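Local atomic coordinates of glutathione S-transferase 2 (Heligmosomoides polygyrus, PDB entry 1TW9), a protein that probably catalyses the conjugation of glutathione to electrophilic substrates, releasing a halide from organic halides, as a dimeric sigma-class glutathione transferase. Residues S90-Y95 / I153-L158; S145-G150 / M185-Q190; P52-D57 / C68-K73. All coordinates share one frame; numbering follows the deposited sequence.

Contact 1 of 3, residues S90-Y95 / I153-L158; sequences SLADAY and ISWVDL. Unlike the reference sequence in segment 90-95: Leu91 (reference Pro).
Leu91 and Ala92 of helix 82-101 meet Trp155 and Val156 of helix 155-170 in a buried, wholly apolar helix-to-helix contact near the middle of the chain. It illustrates how a small residue lets two helices come close: the CA atoms of Ala92 and Val156 are 5.8 Å apart. Val156 carries much of the contact. Its CG2 methyl extends away from its own backbone N and reaches the other helix, 3.8 Å from CB of Leu91 and 3.7 Å from the backbone N of Ala92. The CB of Ala92 touches the indole and lies 4.1 Å from Val156 CG2. Trp155 brings the far end of its six-membered ring, CH2 lying 3.6 Å from Ala92 CB and approaching obliquely. A chi1 of 62° tucks CG between the backbone N and the carbonyl carbon and swings the indole alongside helix 82-101, where Ile88 and Asp89 also touch it.

The first turn of helix 155-170 is itself held firmly. Ser154 occupies the N-cap, and its backbone N-H bonds to OD2 of Asp157 at 2.8 Å (151° at the hydrogen), using the lone pair turned away from the other carboxylate oxygen. This is the Asp-to-N-cap half of a capping box, and the Ser-x-x-Asp pattern matches the N-capping box known at this helix in glutathione transferases. OD1 of the same carboxylate accepts from Leu148 N and His184 NE2. The second subunit also reaches helix 82-101, its Phe48 packing on Leu91 and Ala94.

The chemistry therefore divides the work: aliphatic carbons and the indole join the helices by fit alone, while three N-H groups around Asp157 fix the helix start and would tend to favour the ionised carboxylate.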
loop_
_atom_site.group_PDB
_atom_site.type_symbol
_atom_site.label_atom_id
_atom_site.label_comp_id
_atom_site.label_asym_id
_atom_site.label_seq_id
_atom_site.Cartn_x
_atom_site.Cartn_y
_atom_site.Cartn_z
ATOM N N SER A 90 -2.149 -4.316 6.219
ATOM C CA SER A 90 -2.410 -5.586 5.540
ATOM C C SER A 90 -3.887 -5.626 5.090
ATOM O O SER A 90 -4.174 -6.098 3.986
ATOM C CB SER A 90 -2.059 -6.819 6.409
ATOM O OG SER A 90 -3.018 -7.013 7.411
ATOM N N LEU A 91 -4.806 -5.100 5.917
ATOM C CA LEU A 91 -6.233 -5.102 5.558
ATOM C C LEU A 91 -6.498 -4.146 4.369
ATOM O O LEU A 91 -7.332 -4.417 3.524
ATOM C CB LEU A 91 -7.083 -4.727 6.782
ATOM C CG LEU A 91 -7.179 -5.942 7.731
ATOM C CD1 LEU A 91 -7.446 -5.386 9.085
ATOM C CD2 LEU A 91 -8.283 -6.825 7.220
ATOM N N ALA A 92 -5.819 -2.983 4.338
ATOM C CA ALA A 92 -6.004 -2.028 3.295
ATOM C C ALA A 92 -5.448 -2.600 2.017
ATOM O O ALA A 92 -6.005 -2.371 0.941
ATOM C CB ALA A 92 -5.319 -0.784 3.618
ATOM N N ASP A 93 -4.364 -3.358 2.109
ATOM C CA ASP A 93 -3.824 -3.987 0.904
ATOM C C ASP A 93 -4.740 -5.122 0.406
ATOM O O ASP A 93 -4.893 -5.336 -0.776
ATOM C CB ASP A 93 -2.538 -4.625 1.244
ATOM C CG ASP A 93 -1.381 -3.705 1.171
ATOM O OD1 ASP A 93 -1.540 -2.602 0.564
ATOM O OD2 ASP A 93 -0.234 -4.078 1.613
ATOM N N ALA A 94 -5.288 -5.893 1.314
ATOM C CA ALA A 94 -6.320 -6.889 0.931
ATOM C C ALA A 94 -7.490 -6.210 0.269
ATOM O O ALA A 94 -8.068 -6.737 -0.678
ATOM C CB ALA A 94 -6.779 -7.672 2.129
ATOM N N TYR A 95 -7.856 -5.014 0.740
ATOM C CA TYR A 95 -8.949 -4.242 0.134
ATOM C C TYR A 95 -8.593 -3.963 -1.329
ATOM O O TYR A 95 -9.406 -4.146 -2.259
ATOM C CB TYR A 95 -9.180 -2.913 0.919
ATOM C CG TYR A 95 -10.134 -1.998 0.225
ATOM C CD1 TYR A 95 -11.507 -2.305 0.148
ATOM C CD2 TYR A 95 -9.693 -0.819 -0.363
ATOM C CE1 TYR A 95 -12.369 -1.426 -0.483
ATOM C CE2 TYR A 95 -10.531 0.016 -1.004
ATOM C CZ TYR A 95 -11.873 -0.301 -1.085
ATOM O OH TYR A 95 -12.704 0.564 -1.717
ATOM N N ILE A 153 -10.612 3.215 16.456
ATOM C CA ILE A 153 -10.889 3.368 15.049
ATOM C C ILE A 153 -9.601 3.634 14.321
ATOM O O ILE A 153 -8.687 4.356 14.844
ATOM C CB ILE A 153 -11.891 4.528 14.865
ATOM C CG1 ILE A 153 -12.408 4.632 13.428
ATOM C CG2 ILE A 153 -11.310 5.849 15.274
ATOM C CD1 ILE A 153 -13.668 5.489 13.201
ATOM N N SER A 154 -9.488 3.086 13.105
ATOM C CA SER A 154 -8.298 3.347 12.286
ATOM C C SER A 154 -8.756 3.715 10.879
ATOM O O SER A 154 -9.926 3.471 10.500
ATOM C CB SER A 154 -7.373 2.169 12.199
ATOM O OG SER A 154 -7.990 1.079 11.532
ATOM N N TRP A 155 -7.792 4.123 10.077
ATOM C CA TRP A 155 -8.139 4.553 8.667
ATOM C C TRP A 155 -8.663 3.393 7.835
ATOM O O TRP A 155 -9.503 3.623 6.907
ATOM C CB TRP A 155 -6.951 5.192 7.989
ATOM C CG TRP A 155 -5.741 4.338 7.798
ATOM C CD1 TRP A 155 -4.742 4.054 8.713
ATOM C CD2 TRP A 155 -5.304 3.771 6.553
ATOM N NE1 TRP A 155 -3.739 3.313 8.102
ATOM C CE2 TRP A 155 -4.088 3.086 6.795
ATOM C CE3 TRP A 155 -5.883 3.660 5.295
ATOM C CZ2 TRP A 155 -3.407 2.375 5.798
ATOM C CZ3 TRP A 155 -5.180 2.980 4.313
ATOM C CH2 TRP A 155 -3.969 2.361 4.566
ATOM N N VAL A 156 -8.268 2.177 8.136
ATOM C CA VAL A 156 -8.812 1.010 7.346
ATOM C C VAL A 156 -10.275 0.762 7.745
ATOM O O VAL A 156 -11.082 0.359 6.913
ATOM C CB VAL A 156 -7.993 -0.295 7.401
ATOM C CG1 VAL A 156 -8.129 -1.011 8.790
ATOM C CG2 VAL A 156 -8.402 -1.198 6.251
ATOM N N ASP A 157 -10.674 1.013 8.993
ATOM C CA ASP A 157 -12.108 0.992 9.333
ATOM C C ASP A 157 -12.906 1.971 8.435
ATOM O O ASP A 157 -13.966 1.626 7.905
ATOM C CB ASP A 157 -12.347 1.399 10.762
ATOM C CG ASP A 157 -11.862 0.413 11.745
ATOM O OD1 ASP A 157 -12.223 -0.817 11.675
ATOM O OD2 ASP A 157 -11.110 0.862 12.692
ATOM N N LEU A 158 -12.401 3.184 8.289
ATOM C CA LEU A 158 -12.966 4.190 7.400
ATOM C C LEU A 158 -13.039 3.741 5.955
ATOM O O LEU A 158 -14.081 3.966 5.294
ATOM C CB LEU A 158 -12.249 5.585 7.450
ATOM C CG LEU A 158 -12.127 6.250 8.782
ATOM C CD1 LEU A 158 -11.244 7.414 8.712
ATOM C CD2 LEU A 158 -13.442 6.572 9.299
#

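Contact 2 of 3, residues S145-G150 / M185-Q190; sequences SGFLVG and MERIQQ
An ST turn in the loop between helices 119-142 and 155-170 presents Gly146 and Phe147 to Arg187 and Ile188 of helix 179-189, a partly buried contact at the edge of the helical domain. Ser145 organises the turn. Its OG accepts the backbone N-H of Phe147 at 3.2 Å, nearly straight at 163°, and gives its own proton to the carbonyl O of Gly150 at 2.7 Å, so one hydroxyl ties Phe147 N and Gly150 O together and closes the 145-150 part of the loop.

Across the gap, Arg187 lays its guanidinium against the backbone of Gly146. The CA of that glycine lies over one face, 3.5 Å above the plane and displaced toward the rim. The arginine chain leaves the helix extended and bends at chi3 (-62°), which turns the planar group against the loop and brings NH1 to 2.8 Å from Gly146 O. Phi at Gly146 is positive, 94°, a value that favours glycine, and the guanidinium rests directly on its bare CA.

Phe147 supplies the apolar half. CD1 of Ile188 comes to the edge of its ring, close to the ring plane, and is 3.9 Å from both CD2 and CE2. Arg187 CD is looser, 4.4 Å from Phe147 CE2. Ile188 also leans on Ala161, and Phe147 on Asp157, so both belong to the surroundings of helix 155-170; Arg187, by contrast, is exposed.

The lesson is how a short loop is shaped by Ser145 and seated on helix 179-189 through Gly146 and Phe147. Running on through Gly150 to the N-cap Ser154 of helix 155-170, it is the loop typical of the all-helical C-terminal domain of the glutathione transferase fold.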
loop_
_atom_site.group_PDB
_atom_site.type_symbol
_atom_site.label_atom_id
_atom_site.label_comp_id
_atom_site.label_asym_id
_atom_site.label_seq_id
_atom_site.Cartn_x
_atom_site.Cartn_y
_atom_site.Cartn_z
ATOM N N SER A 145 -13.611 -5.188 20.211
ATOM C CA SER A 145 -13.814 -3.762 20.239
ATOM C C SER A 145 -14.840 -3.255 19.237
ATOM O O SER A 145 -15.387 -2.165 19.423
ATOM C CB SER A 145 -12.488 -3.059 19.980
ATOM O OG SER A 145 -12.062 -3.215 18.632
ATOM N N GLY A 146 -15.056 -4.016 18.197
ATOM C CA GLY A 146 -15.881 -3.604 17.068
ATOM C C GLY A 146 -15.150 -2.978 15.892
ATOM O O GLY A 146 -15.739 -2.749 14.876
ATOM N N PHE A 147 -13.857 -2.738 16.065
ATOM C CA PHE A 147 -12.965 -2.273 15.018
ATOM C C PHE A 147 -12.217 -3.398 14.387
ATOM O O PHE A 147 -12.236 -4.555 14.905
ATOM C CB PHE A 147 -11.991 -1.215 15.561
ATOM C CG PHE A 147 -12.687 -0.078 16.228
ATOM C CD1 PHE A 147 -12.667 0.040 17.608
ATOM C CD2 PHE A 147 -13.428 0.827 15.502
ATOM C CE1 PHE A 147 -13.348 1.051 18.231
ATOM C CE2 PHE A 147 -14.153 1.845 16.135
ATOM C CZ PHE A 147 -14.074 1.997 17.486
ATOM N N LEU A 148 -11.621 -3.128 13.241
ATOM C CA LEU A 148 -10.868 -4.154 12.516
ATOM C C LEU A 148 -9.599 -4.573 13.249
ATOM O O LEU A 148 -9.290 -5.766 13.311
ATOM C CB LEU A 148 -10.609 -3.727 11.109
ATOM C CG LEU A 148 -11.803 -3.837 10.156
ATOM C CD1 LEU A 148 -11.543 -3.137 8.914
ATOM C CD2 LEU A 148 -12.053 -5.312 9.914
ATOM N N VAL A 149 -8.868 -3.592 13.804
ATOM C CA VAL A 149 -7.571 -3.814 14.473
ATOM C C VAL A 149 -7.526 -3.017 15.715
ATOM O O VAL A 149 -7.760 -1.778 15.682
ATOM C CB VAL A 149 -6.316 -3.444 13.566
ATOM C CG1 VAL A 149 -5.012 -3.596 14.283
ATOM C CG2 VAL A 149 -6.310 -4.315 12.302
ATOM N N GLY A 150 -7.223 -3.678 16.836
ATOM C CA GLY A 150 -7.043 -2.964 18.047
ATOM C C GLY A 150 -8.328 -2.430 18.625
ATOM O O GLY A 150 -9.417 -2.726 18.193
ATOM N N MET A 185 -19.922 -1.225 9.506
ATOM C CA MET A 185 -20.241 -0.121 8.638
ATOM C C MET A 185 -21.047 0.915 9.385
ATOM O O MET A 185 -20.744 2.134 9.320
ATOM C CB MET A 185 -20.985 -0.650 7.412
ATOM C CG MET A 185 -21.198 0.333 6.318
ATOM S SD MET A 185 -22.857 0.236 5.614
ATOM C CE MET A 185 -23.261 1.447 6.752
ATOM N N GLU A 186 -22.062 0.470 10.128
ATOM C CA GLU A 186 -22.924 1.443 10.799
ATOM C C GLU A 186 -22.190 2.129 11.941
ATOM O O GLU A 186 -22.306 3.341 12.122
ATOM C CB GLU A 186 -24.162 0.778 11.276
ATOM C CG GLU A 186 -25.003 0.302 10.124
ATOM C CD GLU A 186 -25.761 1.356 9.308
ATOM O OE1 GLU A 186 -26.460 0.894 8.368
ATOM O OE2 GLU A 186 -25.717 2.605 9.531
ATOM N N ARG A 187 -21.416 1.364 12.674
ATOM C CA ARG A 187 -20.659 1.948 13.787
ATOM C C ARG A 187 -19.727 3.020 13.279
ATOM O O ARG A 187 -19.619 4.086 13.849
ATOM C CB ARG A 187 -19.834 0.828 14.385
ATOM C CG ARG A 187 -18.888 1.148 15.455
ATOM C CD ARG A 187 -18.089 -0.123 15.822
ATOM N NE ARG A 187 -18.971 -1.212 16.344
ATOM C CZ ARG A 187 -19.146 -2.449 15.837
ATOM N NH1 ARG A 187 -18.529 -2.962 14.730
ATOM N NH2 ARG A 187 -19.981 -3.209 16.506
ATOM N N ILE A 188 -19.022 2.720 12.207
ATOM C CA ILE A 188 -18.032 3.659 11.684
ATOM C C ILE A 188 -18.711 4.899 11.137
ATOM O O ILE A 188 -18.308 6.008 11.362
ATOM C CB ILE A 188 -17.129 3.000 10.642
ATOM C CG1 ILE A 188 -16.369 1.843 11.266
ATOM C CG2 ILE A 188 -16.122 4.020 10.070
ATOM C CD1 ILE A 188 -15.586 2.195 12.534
ATOM N N GLN A 189 -19.740 4.679 10.359
ATOM C CA GLN A 189 -20.379 5.785 9.656
ATOM C C GLN A 189 -21.271 6.624 10.533
ATOM O O GLN A 189 -21.645 7.731 10.099
ATOM C CB GLN A 189 -21.076 5.330 8.387
ATOM C CG GLN A 189 -20.064 4.652 7.402
ATOM C CD GLN A 189 -20.042 5.248 6.037
ATOM O OE1 GLN A 189 -18.975 5.684 5.482
ATOM N NE2 GLN A 189 -21.195 5.293 5.465
ATOM N N GLN A 190 -21.653 6.121 11.713
ATOM C CA GLN A 190 -22.349 6.919 12.707
ATOM C C GLN A 190 -21.407 7.597 13.713
ATOM O O GLN A 190 -21.860 8.381 14.572
ATOM C CB GLN A 190 -23.369 6.046 13.446
ATOM C CG GLN A 190 -24.539 5.562 12.537
ATOM C CD GLN A 190 -25.238 6.706 11.736
ATOM O OE1 GLN A 190 -25.230 6.694 10.501
ATOM N NE2 GLN A 190 -25.779 7.665 12.419
#

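Contact 3 of 3, residues P52-D57 / C68-K73; sequences PVLEVD and CRYLAK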
loop_
_atom_site.group_PDB
_atom_site.type_symbol
_atom_site.label_atom_id
_atom_site.label_comp_id
_atom_site.label_asym_id
_atom_site.label_seq_id
_atom_site.Cartn_x
_atom_site.Cartn_y
_atom_site.Cartn_z
ATOM N N PRO A 52 -5.324 11.417 -6.061
ATOM C CA PRO A 52 -5.198 12.565 -5.202
ATOM C C PRO A 52 -3.758 12.891 -4.879
ATOM O O PRO A 52 -2.883 12.030 -4.985
ATOM C CB PRO A 52 -5.819 12.055 -3.907
ATOM C CG PRO A 52 -5.548 10.623 -3.935
ATOM C CD PRO A 52 -5.872 10.270 -5.327
ATOM N N VAL A 53 -3.532 14.144 -4.537
ATOM C CA VAL A 53 -2.258 14.565 -4.025
ATOM C C VAL A 53 -2.552 15.441 -2.836
ATOM O O VAL A 53 -3.354 16.394 -2.939
ATOM C CB VAL A 53 -1.478 15.378 -5.089
ATOM C CG1 VAL A 53 -0.208 16.025 -4.529
ATOM C CG2 VAL A 53 -1.102 14.495 -6.243
ATOM N N LEU A 54 -1.795 15.213 -1.754
ATOM C CA LEU A 54 -1.857 16.050 -0.565
ATOM C C LEU A 54 -0.693 17.006 -0.612
ATOM O O LEU A 54 0.385 16.583 -0.965
ATOM C CB LEU A 54 -1.709 15.142 0.675
ATOM C CG LEU A 54 -1.682 15.843 2.040
ATOM C CD1 LEU A 54 -3.055 16.420 2.360
ATOM C CD2 LEU A 54 -1.158 14.872 3.040
ATOM N N GLU A 55 -0.876 18.255 -0.232
ATOM C CA GLU A 55 0.220 19.115 0.141
ATOM C C GLU A 55 0.185 19.368 1.632
ATOM O O GLU A 55 -0.869 19.746 2.175
ATOM C CB GLU A 55 0.146 20.440 -0.577
ATOM C CG GLU A 55 0.354 20.276 -2.068
ATOM C CD GLU A 55 0.587 21.579 -2.798
ATOM O OE1 GLU A 55 0.675 22.650 -2.143
ATOM O OE2 GLU A 55 0.720 21.522 -4.039
ATOM N N VAL A 56 1.345 19.231 2.269
ATOM C CA VAL A 56 1.526 19.565 3.669
ATOM C C VAL A 56 2.492 20.723 3.719
ATOM O O VAL A 56 3.653 20.587 3.357
ATOM C CB VAL A 56 2.136 18.421 4.478
ATOM C CG1 VAL A 56 2.162 18.850 5.936
ATOM C CG2 VAL A 56 1.317 17.203 4.350
ATOM N N ASP A 57 2.016 21.917 4.074
ATOM C CA ASP A 57 2.924 23.052 4.062
ATOM C C ASP A 57 3.634 23.210 2.699
ATOM O O ASP A 57 4.811 23.565 2.636
ATOM C CB ASP A 57 3.949 22.902 5.205
ATOM C CG ASP A 57 3.358 23.175 6.566
ATOM O OD1 ASP A 57 2.145 23.526 6.620
ATOM O OD2 ASP A 57 4.061 23.150 7.632
ATOM N N CYS A 68 -3.416 8.482 3.194
ATOM C CA CYS A 68 -4.298 8.095 4.317
ATOM C C CYS A 68 -3.443 7.639 5.485
ATOM O O CYS A 68 -3.689 8.024 6.577
ATOM C CB CYS A 68 -5.207 6.953 3.892
ATOM S SG CYS A 68 -6.458 7.633 2.833
ATOM N N ARG A 69 -2.448 6.782 5.227
ATOM C CA ARG A 69 -1.595 6.250 6.312
ATOM C C ARG A 69 -0.832 7.378 6.955
ATOM O O ARG A 69 -0.787 7.478 8.156
ATOM C CB ARG A 69 -0.675 5.216 5.788
ATOM C CG ARG A 69 0.218 4.572 6.798
ATOM C CD ARG A 69 1.229 3.580 6.271
ATOM N NE ARG A 69 0.628 2.573 5.438
ATOM C CZ ARG A 69 0.506 2.607 4.116
ATOM N NH1 ARG A 69 1.105 3.544 3.366
ATOM N NH2 ARG A 69 -0.144 1.606 3.524
ATOM N N TYR A 70 -0.313 8.284 6.161
ATOM C CA TYR A 70 0.382 9.455 6.691
ATOM C C TYR A 70 -0.504 10.306 7.639
ATOM O O TYR A 70 -0.122 10.633 8.750
ATOM C CB TYR A 70 0.921 10.315 5.541
ATOM C CG TYR A 70 1.427 11.670 6.006
ATOM C CD1 TYR A 70 2.695 11.778 6.610
ATOM C CD2 TYR A 70 0.686 12.829 5.883
ATOM C CE1 TYR A 70 3.127 12.907 7.110
ATOM C CE2 TYR A 70 1.161 13.949 6.358
ATOM C CZ TYR A 70 2.390 14.030 6.905
ATOM O OH TYR A 70 2.768 15.291 7.404
ATOM N N LEU A 71 -1.674 10.692 7.132
ATOM C CA LEU A 71 -2.654 11.449 7.893
ATOM C C LEU A 71 -3.072 10.690 9.095
ATOM O O LEU A 71 -3.110 11.219 10.191
ATOM C CB LEU A 71 -3.833 11.772 7.019
ATOM C CG LEU A 71 -3.577 12.781 5.940
ATOM C CD1 LEU A 71 -4.818 12.918 5.051
ATOM C CD2 LEU A 71 -3.019 14.149 6.458
ATOM N N ALA A 72 -3.300 9.388 8.934
ATOM C CA ALA A 72 -3.718 8.547 10.085
ATOM C C ALA A 72 -2.687 8.427 11.204
ATOM O O ALA A 72 -3.000 8.578 12.339
ATOM C CB ALA A 72 -4.148 7.188 9.629
ATOM N N LYS A 73 -1.417 8.372 10.846
ATOM C CA LYS A 73 -0.348 8.354 11.818
ATOM C C LYS A 73 -0.220 9.737 12.487
ATOM O O LYS A 73 0.122 9.821 13.681
ATOM C CB LYS A 73 0.922 7.925 11.175
ATOM C CG LYS A 73 0.914 6.450 10.870
ATOM C CD LYS A 73 2.184 5.930 10.100
ATOM C CE LYS A 73 2.336 4.396 10.008
ATOM N NZ LYS A 73 2.688 3.727 11.337
#
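Leu54 and Val56 of strand 53-56 face Tyr70 and Leu71 of helix 64-75, and the contact grades from a buried end, with neighbours on several sides, to a partly exposed one. Strand and helix run at 37° to each other, with axes 10.9 Å apart, a separation bridged entirely by side chains.

The tight part centres on one methyl. The CB of Leu54 points toward the helix, and CG lying anti to the backbone N (chi1 177°), with chi2 near 70°, brings CD2 to both partners at once, 4.0 Å from Tyr70 CD2 and 4.0 Å from Leu71 CD2. The leucine and the tyrosine cross at about a right angle; the two leucines meet more obliquely. Leu54 and Leu71 are buried, and Phe22 of helix 16-24 touches both of them.

Further along the strand the atoms are equally close, but the surroundings are more open. Val56 and Tyr70 approach from opposite directions, Val56 CG2 standing 3.8 Å from Tyr70 CE2 and meeting the ring obliquely. Tyr70 OH is 3.9 Å from both Val56 CG1 and Val56 CG2. Both residues remain partly exposed, although the second subunit covers some of this side: Phe83 of that subunit meets the Tyr70 ring edge-to-face and also packs on Val56. Glu55, alternating in the strand, turns away from the helix, and Asp57 beyond it is exposed.

As a worked example, this is the beta-beta-alpha half of a thioredoxin-like domain. Strand 53-56 lies between strands 4-9 and 59-62, antiparallel to both, and starts just after the cis peptide bond before Pro52. Helix 64-75 packs across the strand, with helix 16-24 alongside on the same face of the sheet.

In the fold
Contact 1 is the one that touches both others. Its centre lies 11 Å from that of contact 2 and 16 Å from that of contact 3. Toward contact 2 it joins through Asp157 and through Leu91 CD1, 3.6 Å from Val149 CG2; toward contact 3 the Trp155 indole presses on helix 64-75, bridging the helical and thioredoxin-like domains. Contacts 2 and 3 do not meet, their nearest atoms being about 11 Å apart. Contacts 1 and 3 both reach the second subunit, whereas contact 2 does not. In related transferases glutathione binds beside the cis-proline, so contact 3, which includes Pro52, is probably nearest that site.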